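Local structure of chaperone SycD (Chlamydia pneumoniae, 4NRH) at residues K62-G67 against R84-F89; A77-V82 against G101-M106. The protein probably acts as a type III secretion chaperone of the LcrH/SycD family, handling translocator proteins, and forms a complex with the gatekeeper CopN. All coordinates share one frame; numbering follows the deposited sequence.

Contact 1: residues K62-G67 against R84-F89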
loop_
_atom_site.group_PDB
_atom_site.type_symbol
_atom_site.label_atom_id
_atom_site.label_comp_id
_atom_site.label_asym_id
_atom_site.label_seq_id
_atom_site.Cartn_x
_atom_site.Cartn_y
_atom_site.Cartn_z
ATOM N N LYS D 62 -13.937 17.977 -9.825
ATOM C CA LYS D 62 -13.884 18.643 -8.527
ATOM C C LYS D 62 -12.450 18.695 -8.016
ATOM O O LYS D 62 -11.992 19.720 -7.514
ATOM C CB LYS D 62 -14.768 17.930 -7.500
ATOM C CG LYS D 62 -16.262 18.022 -7.756
ATOM C CD LYS D 62 -17.027 17.240 -6.697
ATOM C CE LYS D 62 -18.529 17.310 -6.911
ATOM N NZ LYS D 62 -19.262 16.458 -5.932
ATOM N N VAL D 63 -11.750 17.574 -8.157
ATOM C CA VAL D 63 -10.358 17.471 -7.740
ATOM C C VAL D 63 -9.469 18.374 -8.593
ATOM O O VAL D 63 -8.530 18.991 -8.091
ATOM C CB VAL D 63 -9.857 16.013 -7.825
ATOM C CG1 VAL D 63 -8.389 15.928 -7.454
ATOM C CG2 VAL D 63 -10.682 15.118 -6.910
ATOM N N TYR D 64 -9.777 18.454 -9.885
ATOM C CA TYR D 64 -9.022 19.306 -10.800
ATOM C C TYR D 64 -9.085 20.770 -10.381
ATOM O O TYR D 64 -8.075 21.475 -10.408
ATOM C CB TYR D 64 -9.534 19.155 -12.232
ATOM C CG TYR D 64 -8.774 20.001 -13.230
ATOM C CD1 TYR D 64 -7.432 19.762 -13.491
ATOM C CD2 TYR D 64 -9.396 21.044 -13.905
ATOM C CE1 TYR D 64 -6.730 20.532 -14.399
ATOM C CE2 TYR D 64 -8.703 21.821 -14.816
ATOM C CZ TYR D 64 -7.370 21.561 -15.058
ATOM O OH TYR D 64 -6.673 22.329 -15.962
ATOM N N LYS D 65 -10.278 21.225 -10.008
ATOM C CA LYS D 65 -10.465 22.596 -9.550
ATOM C C LYS D 65 -9.676 22.858 -8.269
ATOM O O LYS D 65 -9.123 23.941 -8.086
ATOM C CB LYS D 65 -11.950 22.895 -9.335
ATOM C CG LYS D 65 -12.735 23.047 -10.630
ATOM C CD LYS D 65 -14.209 23.303 -10.367
ATOM C CE LYS D 65 -14.410 24.583 -9.576
ATOM N NZ LYS D 65 -15.836 24.786 -9.198
ATOM N N GLU D 66 -9.633 21.863 -7.387
ATOM C CA GLU D 66 -8.864 21.968 -6.150
ATOM C C GLU D 66 -7.384 22.192 -6.443
ATOM O O GLU D 66 -6.733 23.024 -5.809
ATOM C CB GLU D 66 -9.041 20.711 -5.294
ATOM C CG GLU D 66 -10.458 20.482 -4.800
ATOM C CD GLU D 66 -10.561 19.298 -3.857
ATOM O OE1 GLU D 66 -9.797 18.326 -4.035
ATOM O OE2 GLU D 66 -11.407 19.337 -2.941
ATOM N N GLY D 67 -6.861 21.444 -7.409
ATOM C CA GLY D 67 -5.477 21.583 -7.820
ATOM C C GLY D 67 -5.261 22.896 -8.543
ATOM O O GLY D 67 -4.221 23.539 -8.397
ATOM N N ARG D 84 -0.791 14.921 -9.941
ATOM C CA ARG D 84 -0.219 13.581 -10.047
ATOM C C ARG D 84 -1.260 12.506 -9.740
ATOM O O ARG D 84 -1.308 11.474 -10.407
ATOM C CB ARG D 84 0.990 13.422 -9.122
ATOM C CG ARG D 84 2.220 14.198 -9.567
ATOM C CD ARG D 84 3.490 13.574 -9.010
ATOM N NE ARG D 84 4.692 14.204 -9.547
ATOM C CZ ARG D 84 5.566 14.892 -8.820
ATOM N NH1 ARG D 84 5.380 15.034 -7.515
ATOM N NH2 ARG D 84 6.631 15.432 -9.397
ATOM N N TRP D 85 -2.086 12.751 -8.724
ATOM C CA TRP D 85 -3.178 11.841 -8.390
ATOM C C TRP D 85 -4.180 11.737 -9.537
ATOM O O TRP D 85 -4.647 10.648 -9.871
ATOM C CB TRP D 85 -3.892 12.293 -7.112
ATOM C CG TRP D 85 -3.244 11.801 -5.851
ATOM C CD1 TRP D 85 -2.589 12.551 -4.919
ATOM C CD2 TRP D 85 -3.194 10.447 -5.385
ATOM N NE1 TRP D 85 -2.134 11.748 -3.900
ATOM C CE2 TRP D 85 -2.492 10.451 -4.163
ATOM C CE3 TRP D 85 -3.674 9.231 -5.883
ATOM C CZ2 TRP D 85 -2.257 9.290 -3.433
ATOM C CZ3 TRP D 85 -3.441 8.078 -5.155
ATOM C CH2 TRP D 85 -2.739 8.116 -3.943
ATOM N N LEU D 86 -4.510 12.881 -10.128
ATOM C CA LEU D 86 -5.432 12.931 -11.258
ATOM C C LEU D 86 -4.883 12.149 -12.444
ATOM O O LEU D 86 -5.611 11.410 -13.108
ATOM C CB LEU D 86 -5.701 14.378 -11.664
ATOM C CG LEU D 86 -6.658 15.161 -10.767
ATOM C CD1 LEU D 86 -6.685 16.617 -11.185
ATOM C CD2 LEU D 86 -8.052 14.556 -10.823
ATOM N N VAL D 87 -3.592 12.325 -12.703
ATOM C CA VAL D 87 -2.919 11.622 -13.784
ATOM C C VAL D 87 -2.870 10.123 -13.488
ATOM O O VAL D 87 -2.995 9.294 -14.390
ATOM C CB VAL D 87 -1.489 12.181 -13.995
ATOM C CG1 VAL D 87 -0.579 11.141 -14.618
ATOM C CG2 VAL D 87 -1.534 13.446 -14.841
ATOM N N PHE D 88 -2.727 9.785 -12.211
ATOM C CA PHE D 88 -2.752 8.393 -11.773
ATOM C C PHE D 88 -4.101 7.744 -12.067
ATOM O O PHE D 88 -4.167 6.596 -12.505
ATOM C CB PHE D 88 -2.429 8.300 -10.276
ATOM C CG PHE D 88 -2.722 6.954 -9.670
ATOM C CD1 PHE D 88 -1.794 5.930 -9.746
ATOM C CD2 PHE D 88 -3.916 6.721 -9.004
ATOM C CE1 PHE D 88 -2.057 4.692 -9.186
ATOM C CE2 PHE D 88 -4.185 5.487 -8.442
ATOM C CZ PHE D 88 -3.254 4.472 -8.532
ATOM N N PHE D 89 -5.175 8.488 -11.823
ATOM C CA PHE D 89 -6.527 7.982 -12.034
ATOM C C PHE D 89 -6.904 7.928 -13.513
ATOM O O PHE D 89 -7.497 6.953 -13.972
ATOM C CB PHE D 89 -7.534 8.836 -11.262
ATOM C CG PHE D 89 -7.526 8.585 -9.783
ATOM C CD1 PHE D 89 -7.537 7.290 -9.289
ATOM C CD2 PHE D 89 -7.497 9.639 -8.885
ATOM C CE1 PHE D 89 -7.526 7.051 -7.929
ATOM C CE2 PHE D 89 -7.484 9.406 -7.522
ATOM C CZ PHE D 89 -7.498 8.111 -7.044
#

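Contact 2: residues A77-V82 against G101-M106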
loop_
_atom_site.group_PDB
_atom_site.type_symbol
_atom_site.label_atom_id
_atom_site.label_comp_id
_atom_site.label_asym_id
_atom_site.label_seq_id
_atom_site.Cartn_x
_atom_site.Cartn_y
_atom_site.Cartn_z
ATOM N N ALA D 77 3.460 23.309 -4.803
ATOM C CA ALA D 77 3.689 22.020 -4.160
ATOM C C ALA D 77 2.386 21.244 -3.979
ATOM O O ALA D 77 2.326 20.043 -4.241
ATOM C CB ALA D 77 4.380 22.215 -2.819
ATOM N N LYS D 78 1.345 21.940 -3.532
ATOM C CA LYS D 78 0.041 21.321 -3.323
ATOM C C LYS D 78 -0.616 20.946 -4.647
ATOM O O LYS D 78 -1.252 19.897 -4.760
ATOM C CB LYS D 78 -0.874 22.255 -2.527
ATOM C CG LYS D 78 -2.272 21.708 -2.295
ATOM C CD LYS D 78 -3.110 22.663 -1.461
ATOM C CE LYS D 78 -4.472 22.068 -1.144
ATOM N NZ LYS D 78 -5.317 23.002 -0.348
ATOM N N SER D 79 -0.463 21.809 -5.647
ATOM C CA SER D 79 -1.042 21.559 -6.962
ATOM C C SER D 79 -0.397 20.344 -7.621
ATOM O O SER D 79 -1.082 19.527 -8.235
ATOM C CB SER D 79 -0.895 22.791 -7.858
ATOM O OG SER D 79 0.451 22.976 -8.260
ATOM N N ILE D 80 0.921 20.227 -7.480
ATOM C CA ILE D 80 1.662 19.103 -8.043
ATOM C C ILE D 80 1.180 17.779 -7.453
ATOM O O ILE D 80 0.978 16.804 -8.179
ATOM C CB ILE D 80 3.179 19.258 -7.804
ATOM C CG1 ILE D 80 3.738 20.389 -8.670
ATOM C CG2 ILE D 80 3.908 17.968 -8.125
ATOM C CD1 ILE D 80 5.153 20.797 -8.313
ATOM N N THR D 81 0.993 17.757 -6.137
ATOM C CA THR D 81 0.447 16.592 -5.450
ATOM C C THR D 81 -0.893 16.162 -6.047
ATOM O O THR D 81 -1.109 14.985 -6.337
ATOM C CB THR D 81 0.257 16.866 -3.943
ATOM O OG1 THR D 81 1.533 17.085 -3.328
ATOM C CG2 THR D 81 -0.433 15.690 -3.269
ATOM N N VAL D 82 -1.783 17.131 -6.235
ATOM C CA VAL D 82 -3.127 16.868 -6.736
ATOM C C VAL D 82 -3.140 16.360 -8.178
ATOM O O VAL D 82 -3.806 15.371 -8.488
ATOM C CB VAL D 82 -4.003 18.137 -6.651
ATOM C CG1 VAL D 82 -5.336 17.918 -7.350
ATOM C CG2 VAL D 82 -4.212 18.538 -5.197
ATOM N N GLY D 101 2.439 19.992 -15.669
ATOM C CA GLY D 101 3.622 20.562 -16.286
ATOM C C GLY D 101 3.842 22.009 -15.896
ATOM O O GLY D 101 4.964 22.415 -15.593
ATOM N N ALA D 102 2.765 22.790 -15.909
ATOM C CA ALA D 102 2.823 24.200 -15.541
ATOM C C ALA D 102 3.247 24.384 -14.088
ATOM O O ALA D 102 4.024 25.284 -13.769
ATOM C CB ALA D 102 1.476 24.864 -15.788
ATOM N N SER D 103 2.734 23.526 -13.212
ATOM C CA SER D 103 3.062 23.586 -11.792
ATOM C C SER D 103 4.529 23.252 -11.547
ATOM O O SER D 103 5.203 23.917 -10.759
ATOM C CB SER D 103 2.164 22.636 -10.998
ATOM O OG SER D 103 0.815 23.068 -11.027
ATOM N N LEU D 104 5.017 22.218 -12.225
ATOM C CA LEU D 104 6.427 21.850 -12.160
ATOM C C LEU D 104 7.298 22.954 -12.753
ATOM O O LEU D 104 8.391 23.231 -12.256
ATOM C CB LEU D 104 6.676 20.528 -12.890
ATOM C CG LEU D 104 6.040 19.277 -12.280
ATOM C CD1 LEU D 104 6.024 18.137 -13.287
ATOM C CD2 LEU D 104 6.772 18.865 -11.010
ATOM N N HIS D 105 6.807 23.570 -13.823
ATOM C CA HIS D 105 7.491 24.686 -14.472
ATOM C C HIS D 105 7.690 25.836 -13.486
ATOM O O HIS D 105 8.797 26.355 -13.338
ATOM C CB HIS D 105 6.694 25.152 -15.698
ATOM C CG HIS D 105 7.401 26.168 -16.544
ATOM N ND1 HIS D 105 7.071 26.387 -17.864
ATOM C CD2 HIS D 105 8.416 27.021 -16.265
ATOM C CE1 HIS D 105 7.850 27.331 -18.361
ATOM N NE2 HIS D 105 8.675 27.733 -17.410
ATOM N N MET D 106 6.612 26.226 -12.812
ATOM C CA MET D 106 6.667 27.304 -11.830
ATOM C C MET D 106 7.527 26.922 -10.627
ATOM O O MET D 106 8.048 27.789 -9.926
ATOM C CB MET D 106 5.257 27.676 -11.366
ATOM C CG MET D 106 4.362 28.231 -12.464
ATOM S SD MET D 106 5.043 29.702 -13.251
ATOM C CE MET D 106 5.222 30.795 -11.842
#

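Contact 1: residues K62-G67 against R84-F89
Leu86 carries this contact across a helical hairpin, packing against Val63 and Tyr64 where helices 57-72 and 76-89 run roughly antiparallel in the all-helical fold of a TPR-family chaperone. Just ahead of it on the second helix, Trp85 starts out toward the partner segment, but its indole swings away to meet Phe27 edge-to-face and to lie on Leu14. Leu86 is then the bridge. Chi1 of -77° sets its CG anti to the carbonyl carbon, and chi2 of 173° then turns CD1 to Tyr64 and CD2 to Val63. CD2 rests on Val63, 3.7 Å from CG1, and the two side chains lie alongside each other, pointing opposite ways. CD1 settles on the backbone of Tyr64, 3.6 Å from its CA, and also lies 4.0 Å from its CB. That methyl approaches the phenol ring close to its plane, so Leu86 meets the rim of the ring and not a face. Tyr64 CG is anti to the backbone N (chi1 -179°), and the ring extends toward helix 94-106, where OH hydrogen-bonds Ser99 OG. Farther along, Phe88 stacks on Tyr49, and the contact across the hairpin stays with Leu86, whose CD2 also comes within 3.8 Å of Val63 CB.

Contact 2: residues A77-V82 against G101-M106
Ile80 and Ser103 meet where helices 76-89 and 94-106 come together, and with Leu104 they supply most of the surface buried here. The two segments run antiparallel as consecutive helices of a TPR-type stack, their axes 9.0 Å apart at an angle of 149°. The backbones come nearest at Ile80 and Ser103, their CA atoms 6.0 Å apart, a close approach that the small serine permits.

Ile80 works mainly through its longer branch. CG1 lies beside the backbone N (chi1 -71°), and from there the ethyl arm bends toward the facing helix. CG1 itself presses on Ser103 CB at 3.6 Å, while the terminal CD1 goes on to Leu104 CD2 at 3.7 Å. Leu104 CD2 also sits within reach of Ile80 CG1 and CG2, so one leucine methyl touches both branches of the isoleucine, the two side chains lying roughly perpendicular. Leu104 also packs on Gln112 and Ala113 of helix 110-123, which joins the pair to the next helix.

Ser103 points its CB at the partner segment, and on that side it meets Ser79. Ser79 OG stands 3.2 Å from Ser103 CB and 2.8 Å from Ser103 OG. Each hydroxyl also has a hydrogen bond to a carbonyl of its own helix: Ser79 OG to Tyr76 O, and Ser103 OG to Ser99 O.

The interface is thus apolar on the Ile80 and Leu104 side and hydroxylic on the other. Each buried serine hydroxyl has a backbone carbonyl of its own helix as partner, which should lower the cost of placing two hydroxyls in a packed interface.

How the contacts relate
Helix 76-89 is shared by both contacts: its early turns, 77-82, pack on helix 94-106 in contact 2, and its last turns, 84-89, pack on helix 57-72 in contact 1. Along the chain the segments alternate, in the order 62-67, 77-82, 84-89, 101-106. The contact centres lie 11 Å apart, and the two touch directly. Val63 O is 3.4 Å from Val82 CG1, and Gly67 O is 3.5 Å from Ser79 CB. Three successive helices are therefore packed together around the central one, the layered arrangement of a TPR-like superhelix. Phe88, on segment 84-89, also touches Ser278 of the CopN chain, so the shared helix reaches the partner protein as well.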